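Local coordinates for protein putative sulfurtransferase DsrE (Allochromatium vinosum, PDB 2HY5) that may act as a sulfurtransferase or sulfur carrier in the oxidation of intracellular sulfur, in complex with DsrF and DsrH, at residues H32-V37 / Y71-V76; Q22-A27 / N62-L67. All coordinates share one frame; numbering follows the deposited sequence.

From the N terminus the chain runs through strand 2-7 into helix 16-29, strand 33-39, helix 60-71 and strand 75-78. Contact 2 closes the first loop, bringing helix 60-71 alongside helix 16-29; contact 1 closes the second, laying strand 75-78 beside strand 33-39. Their segments alternate along the chain, so the two loops cross. Contact 1 lies in the parallel sheet and contact 2 in the helical layer packed on it, with centres 10 Å apart. Ile34 meets Ala24 and Leu73 meets Leu67 between the layers, and Met75 packs on the backbone of Trp64, so helices and strands share one apolar core.

Contact 1 (H32-V37 / Y71-V76); sequences HEIFRV and YELDMV
Two straight backbone hydrogen bonds pair strand 33-39 with the start of strand 75-78, the parallel ends of a beta-alpha-beta unit connected through helix 60-71. Val37 spends both its polar backbone atoms here: its N donates to Asp74 O at 3.0 Å, and its O receives Val76 N at 2.8 Å, nearly along the C=O axis. Upstream the chains diverge and water 1 fills in, donating to Ile34 O at 2.6 Å and accepting from Asp74 N at 3.0 Å.

Arg36 and Asp74 reach out side by side, each with CG anti to its backbone N. Arg36 NE donates to Asp74 OD2 at 2.7 Å in a salt bridge, near the guanidinium plane but from above the carboxylate plane. NH2 adds a weak bond to the same OD2, NH1 goes to Gln114 O, and Asp74 OD1 forms a salt bridge with Arg108, so two arginines probably favour the ionised carboxylate. Phe35 CE2 lies over one guanidinium face, offset to its margin, and Val76 CG2 rests 3.6 Å from Arg36 CD. An alanine in place of Arg36 would remove all three donors and would probably leave the Asp74 carboxylate less firmly oriented.

Leu73 CD2 abuts Ile34 CB at 3.9 Å, and Met75 SD lies against Val37 CB. Strand 75-78 ends at Cys78, by similarity the persulfide-forming residue. Ile34 continues onto helix 16-29 and Met75 onto helix 60-71, whereas Phe35 and Arg36 pack against helix 113-121. Strand 2-7 flanks strand 33-39, its Phe3 and Leu5 backbone-bonded to Phe35 and Arg36, and strand 108-110 flanks strand 75-78, Arg108 bonding to Met75.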
loop_
_atom_site.group_PDB
_atom_site.type_symbol
_atom_site.label_atom_id
_atom_site.label_comp_id
_atom_site.label_asym_id
_atom_site.label_seq_id
_atom_site.Cartn_x
_atom_site.Cartn_y
_atom_site.Cartn_z
ATOM N N HIS A 32 24.491 -19.351 0.122
ATOM C CA HIS A 32 24.535 -18.232 1.053
ATOM C C HIS A 32 23.701 -18.575 2.269
ATOM O O HIS A 32 22.757 -19.363 2.191
ATOM C CB HIS A 32 23.986 -16.955 0.414
ATOM C CG HIS A 32 24.856 -16.399 -0.668
ATOM N ND1 HIS A 32 26.181 -16.083 -0.467
ATOM C CD2 HIS A 32 24.583 -16.081 -1.957
ATOM C CE1 HIS A 32 26.690 -15.595 -1.585
ATOM N NE2 HIS A 32 25.739 -15.583 -2.503
ATOM N N GLU A 33 24.049 -17.978 3.398
ATOM C CA GLU A 33 23.315 -18.222 4.623
ATOM C C GLU A 33 22.259 -17.148 4.852
ATOM O O GLU A 33 22.506 -15.966 4.626
ATOM C CB GLU A 33 24.280 -18.231 5.805
ATOM C CG GLU A 33 23.622 -18.474 7.151
ATOM C CD GLU A 33 24.603 -18.343 8.301
ATOM O OE1 GLU A 33 25.656 -19.015 8.265
ATOM O OE2 GLU A 33 24.321 -17.566 9.243
ATOM N N ILE A 34 21.075 -17.563 5.275
ATOM C CA ILE A 34 20.025 -16.612 5.603
ATOM C C ILE A 34 19.974 -16.725 7.121
ATOM O O ILE A 34 19.457 -17.699 7.670
ATOM C CB ILE A 34 18.669 -16.996 4.974
ATOM C CG1 ILE A 34 18.742 -16.797 3.456
ATOM C CG2 ILE A 34 17.549 -16.133 5.565
ATOM C CD1 ILE A 34 17.454 -17.097 2.723
ATOM N N PHE A 35 20.562 -15.739 7.785
ATOM C CA PHE A 35 20.647 -15.709 9.235
ATOM C C PHE A 35 19.281 -15.644 9.907
ATOM O O PHE A 35 19.079 -16.229 10.971
ATOM C CB PHE A 35 21.497 -14.515 9.670
ATOM C CG PHE A 35 21.724 -14.439 11.149
ATOM C CD1 PHE A 35 22.683 -15.241 11.760
ATOM C CD2 PHE A 35 20.976 -13.571 11.933
ATOM C CE1 PHE A 35 22.895 -15.177 13.133
ATOM C CE2 PHE A 35 21.177 -13.499 13.307
ATOM C CZ PHE A 35 22.139 -14.302 13.910
ATOM N N ARG A 36 18.347 -14.931 9.285
ATOM C CA ARG A 36 17.012 -14.795 9.849
ATOM C C ARG A 36 16.069 -14.124 8.857
ATOM O O ARG A 36 16.484 -13.267 8.080
ATOM C CB ARG A 36 17.087 -13.965 11.137
ATOM C CG ARG A 36 15.755 -13.694 11.850
ATOM C CD ARG A 36 16.028 -13.133 13.248
ATOM N NE ARG A 36 16.750 -14.120 14.046
ATOM C CZ ARG A 36 17.728 -13.846 14.904
ATOM N NH1 ARG A 36 18.125 -12.598 15.106
ATOM N NH2 ARG A 36 18.330 -14.840 15.544
ATOM N N VAL A 37 14.812 -14.553 8.876
ATOM C CA VAL A 37 13.770 -13.976 8.039
ATOM C C VAL A 37 12.868 -13.324 9.076
ATOM O O VAL A 37 12.280 -14.008 9.915
ATOM C CB VAL A 37 12.974 -15.055 7.275
ATOM C CG1 VAL A 37 11.931 -14.394 6.384
ATOM C CG2 VAL A 37 13.913 -15.905 6.439
ATOM N N TYR A 71 15.960 -25.796 4.729
ATOM C CA TYR A 71 17.184 -25.066 5.039
ATOM C C TYR A 71 17.358 -24.666 6.501
ATOM O O TYR A 71 18.319 -23.971 6.844
ATOM C CB TYR A 71 17.282 -23.815 4.152
ATOM C CG TYR A 71 17.463 -24.110 2.678
ATOM C CD1 TYR A 71 16.363 -24.231 1.826
ATOM C CD2 TYR A 71 18.738 -24.281 2.136
ATOM C CE1 TYR A 71 16.531 -24.515 0.470
ATOM C CE2 TYR A 71 18.917 -24.561 0.792
ATOM C CZ TYR A 71 17.813 -24.678 -0.037
ATOM O OH TYR A 71 17.995 -24.951 -1.370
ATOM N N GLU A 72 16.442 -25.104 7.359
ATOM C CA GLU A 72 16.497 -24.791 8.787
ATOM C C GLU A 72 16.591 -23.285 9.036
ATOM O O GLU A 72 17.501 -22.807 9.716
ATOM C CB GLU A 72 17.690 -25.503 9.438
ATOM C CG GLU A 72 17.633 -27.023 9.329
ATOM C CD GLU A 72 18.710 -27.715 10.145
ATOM O OE1 GLU A 72 18.752 -27.505 11.376
ATOM O OE2 GLU A 72 19.513 -28.475 9.561
ATOM N N LEU A 73 15.635 -22.548 8.485
ATOM C CA LEU A 73 15.610 -21.097 8.623
ATOM C C LEU A 73 14.946 -20.624 9.911
ATOM O O LEU A 73 13.999 -21.239 10.399
ATOM C CB LEU A 73 14.879 -20.473 7.434
ATOM C CG LEU A 73 15.391 -20.796 6.028
ATOM C CD1 LEU A 73 14.453 -20.168 5.009
ATOM C CD2 LEU A 73 16.813 -20.278 5.848
ATOM N N ASP A 74 15.460 -19.525 10.454
ATOM C CA ASP A 74 14.909 -18.930 11.663
ATOM C C ASP A 74 13.927 -17.855 11.195
ATOM O O ASP A 74 14.327 -16.764 10.792
ATOM C CB ASP A 74 16.033 -18.317 12.507
ATOM C CG ASP A 74 15.534 -17.730 13.819
ATOM O OD1 ASP A 74 14.564 -18.273 14.386
ATOM O OD2 ASP A 74 16.122 -16.732 14.290
ATOM N N MET A 75 12.642 -18.192 11.227
ATOM C CA MET A 75 11.587 -17.283 10.799
ATOM C C MET A 75 11.007 -16.636 12.042
ATOM O O MET A 75 10.422 -17.314 12.889
ATOM C CB MET A 75 10.512 -18.075 10.066
ATOM C CG MET A 75 11.094 -19.048 9.071
ATOM S SD MET A 75 10.764 -18.557 7.387
ATOM C CE MET A 75 9.406 -19.373 7.145
ATOM N N VAL A 76 11.167 -15.322 12.141
ATOM C CA VAL A 76 10.707 -14.594 13.310
ATOM C C VAL A 76 9.619 -13.579 12.996
ATOM O O VAL A 76 9.693 -12.847 12.004
ATOM C CB VAL A 76 11.899 -13.875 13.984
ATOM C CG1 VAL A 76 11.474 -13.267 15.319
ATOM C CG2 VAL A 76 13.046 -14.862 14.178
HETATM O O HOH W 1 18.222 -19.111 9.448
#

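Contact 2 (Q22-A27 / N62-L67); sequences QFAKAA and NRWAEL
Helices 16-29 and 60-71 run nearly parallel here, their local axes inclined by 19° and 11.3 Å apart at closest approach. Side chains must bridge that spacing, and Leu67 takes the largest share. Its CB points toward helix 16-29, and CG continues anti to the backbone N (chi1 -169°), carrying the fork across the gap. At the tip the methyls divide: CD2 meets Ala24 CB at 4.0 Å, while CD1 lies 4.1 Å from Lys25 CG. The leucine thus straddles two consecutive residues, with the Lys25 chain crossing it at about a right angle. The aliphatic root of Lys25 makes this contact, whereas its outer part bends at chi3 and chi4 and turns from Leu67, and NZ forms a weak, long ion pair with Glu29 OE2.

Ala24 CB also receives Trp64 CZ3, at 4.2 Å, so a single small methyl accommodates both an indole and an isobutyl group. The polar edge of that indole is satisfied within helix 16-29, NE1 being hydrogen-bonded to Ser17 OG.

Gln22 and Arg63 are bridged by a water. Gln22 OE1 stands 3.6 Å from Arg63 NH1, with the amide and guanidinium planes 85° apart. Water 2 joins them, donating to OE1 at 3.0 Å and accepting a weak bond from NH1 at 2.8 Å. Arg63 NH2 is hydrogen-bonded to Gly61 O of the DsrF chain, linking helix 60-71 to that subunit.

Neighbouring, nearly parallel helices on the same side of a parallel sheet, with Ala24 and Trp64 reaching strand 2-7, are characteristic of the three-layer alpha/beta/alpha fold of the DsrE family.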
loop_
_atom_site.group_PDB
_atom_site.type_symbol
_atom_site.label_atom_id
_atom_site.label_comp_id
_atom_site.label_asym_id
_atom_site.label_seq_id
_atom_site.Cartn_x
_atom_site.Cartn_y
_atom_site.Cartn_z
ATOM N N GLN A 22 11.296 -15.909 -3.321
ATOM C CA GLN A 22 12.110 -16.251 -4.486
ATOM C C GLN A 22 13.561 -15.827 -4.287
ATOM O O GLN A 22 14.476 -16.520 -4.723
ATOM C CB GLN A 22 11.533 -15.609 -5.757
ATOM C CG GLN A 22 10.096 -16.035 -6.072
ATOM C CD GLN A 22 9.954 -17.518 -6.390
ATOM O OE1 GLN A 22 8.857 -18.084 -6.318
ATOM N NE2 GLN A 22 11.056 -18.148 -6.760
ATOM N N PHE A 23 13.772 -14.693 -3.627
ATOM C CA PHE A 23 15.132 -14.217 -3.359
ATOM C C PHE A 23 15.821 -15.183 -2.396
ATOM O O PHE A 23 16.961 -15.592 -2.615
ATOM C CB PHE A 23 15.110 -12.827 -2.722
ATOM C CG PHE A 23 16.479 -12.264 -2.459
ATOM C CD1 PHE A 23 17.126 -11.499 -3.424
ATOM C CD2 PHE A 23 17.135 -12.523 -1.260
ATOM C CE1 PHE A 23 18.408 -11.000 -3.199
ATOM C CE2 PHE A 23 18.418 -12.031 -1.022
ATOM C CZ PHE A 23 19.058 -11.268 -1.993
ATOM N N ALA A 24 15.120 -15.535 -1.322
ATOM C CA ALA A 24 15.660 -16.446 -0.321
ATOM C C ALA A 24 16.029 -17.782 -0.935
ATOM O O ALA A 24 17.119 -18.306 -0.692
ATOM C CB ALA A 24 14.649 -16.660 0.796
ATOM N N LYS A 25 15.113 -18.341 -1.717
ATOM C CA LYS A 25 15.359 -19.630 -2.343
ATOM C C LYS A 25 16.585 -19.566 -3.240
ATOM O O LYS A 25 17.434 -20.455 -3.214
ATOM C CB LYS A 25 14.137 -20.069 -3.153
ATOM C CG LYS A 25 14.165 -21.543 -3.538
ATOM C CD LYS A 25 12.793 -22.027 -3.982
ATOM C CE LYS A 25 12.505 -21.657 -5.420
ATOM N NZ LYS A 25 13.330 -22.472 -6.356
ATOM N N ALA A 26 16.687 -18.501 -4.027
ATOM C CA ALA A 26 17.821 -18.359 -4.930
ATOM C C ALA A 26 19.134 -18.198 -4.169
ATOM O O ALA A 26 20.167 -18.736 -4.573
ATOM C CB ALA A 26 17.602 -17.167 -5.860
ATOM N N ALA A 27 19.090 -17.458 -3.066
ATOM C CA ALA A 27 20.275 -17.224 -2.254
ATOM C C ALA A 27 20.707 -18.522 -1.581
ATOM O O ALA A 27 21.893 -18.837 -1.527
ATOM C CB ALA A 27 19.980 -16.168 -1.208
ATOM N N ASN A 62 2.620 -22.141 3.622
ATOM C CA ASN A 62 3.200 -23.478 3.588
ATOM C C ASN A 62 4.508 -23.519 2.820
ATOM O O ASN A 62 5.410 -24.279 3.162
ATOM C CB ASN A 62 2.218 -24.487 2.986
ATOM C CG ASN A 62 1.082 -24.819 3.934
ATOM O OD1 ASN A 62 1.163 -24.552 5.133
ATOM N ND2 ASN A 62 0.021 -25.416 3.403
ATOM N N ARG A 63 4.602 -22.696 1.784
ATOM C CA ARG A 63 5.803 -22.631 0.963
ATOM C C ARG A 63 6.976 -22.104 1.793
ATOM O O ARG A 63 8.089 -22.619 1.705
ATOM C CB ARG A 63 5.539 -21.733 -0.239
ATOM C CG ARG A 63 6.661 -21.696 -1.245
ATOM C CD ARG A 63 6.386 -20.623 -2.284
ATOM N NE ARG A 63 5.898 -21.178 -3.540
ATOM C CZ ARG A 63 5.641 -20.445 -4.620
ATOM N NH1 ARG A 63 5.824 -19.129 -4.581
ATOM N NH2 ARG A 63 5.217 -21.024 -5.738
ATOM N N TRP A 64 6.724 -21.076 2.600
ATOM C CA TRP A 64 7.762 -20.525 3.474
ATOM C C TRP A 64 8.159 -21.606 4.479
ATOM O O TRP A 64 9.336 -21.797 4.777
ATOM C CB TRP A 64 7.238 -19.311 4.247
ATOM C CG TRP A 64 7.517 -17.977 3.609
ATOM C CD1 TRP A 64 6.594 -17.045 3.225
ATOM C CD2 TRP A 64 8.801 -17.408 3.318
ATOM N NE1 TRP A 64 7.220 -15.933 2.714
ATOM C CE2 TRP A 64 8.577 -16.129 2.759
ATOM C CE3 TRP A 64 10.121 -17.855 3.472
ATOM C CZ2 TRP A 64 9.625 -15.291 2.360
ATOM C CZ3 TRP A 64 11.161 -17.019 3.074
ATOM C CH2 TRP A 64 10.905 -15.753 2.524
ATOM N N ALA A 65 7.162 -22.308 5.009
ATOM C CA ALA A 65 7.415 -23.355 5.994
ATOM C C ALA A 65 8.250 -24.491 5.411
ATOM O O ALA A 65 9.124 -25.040 6.089
ATOM C CB ALA A 65 6.099 -23.896 6.529
ATOM N N GLU A 66 7.982 -24.843 4.156
ATOM C CA GLU A 66 8.729 -25.907 3.496
ATOM C C GLU A 66 10.176 -25.470 3.292
ATOM O O GLU A 66 11.105 -26.263 3.456
ATOM C CB GLU A 66 8.083 -26.251 2.151
ATOM C CG GLU A 66 6.667 -26.793 2.281
ATOM C CD GLU A 66 5.985 -26.998 0.943
ATOM O OE1 GLU A 66 5.857 -26.015 0.182
ATOM O OE2 GLU A 66 5.573 -28.140 0.652
ATOM N N LEU A 67 10.367 -24.203 2.945
ATOM C CA LEU A 67 11.711 -23.687 2.737
ATOM C C LEU A 67 12.465 -23.693 4.062
ATOM O O LEU A 67 13.643 -24.044 4.120
ATOM C CB LEU A 67 11.662 -22.263 2.189
ATOM C CG LEU A 67 13.009 -21.745 1.682
ATOM C CD1 LEU A 67 13.391 -22.497 0.418
ATOM C CD2 LEU A 67 12.919 -20.247 1.409
HETATM O O HOH W 2 6.246 -16.662 -5.793
#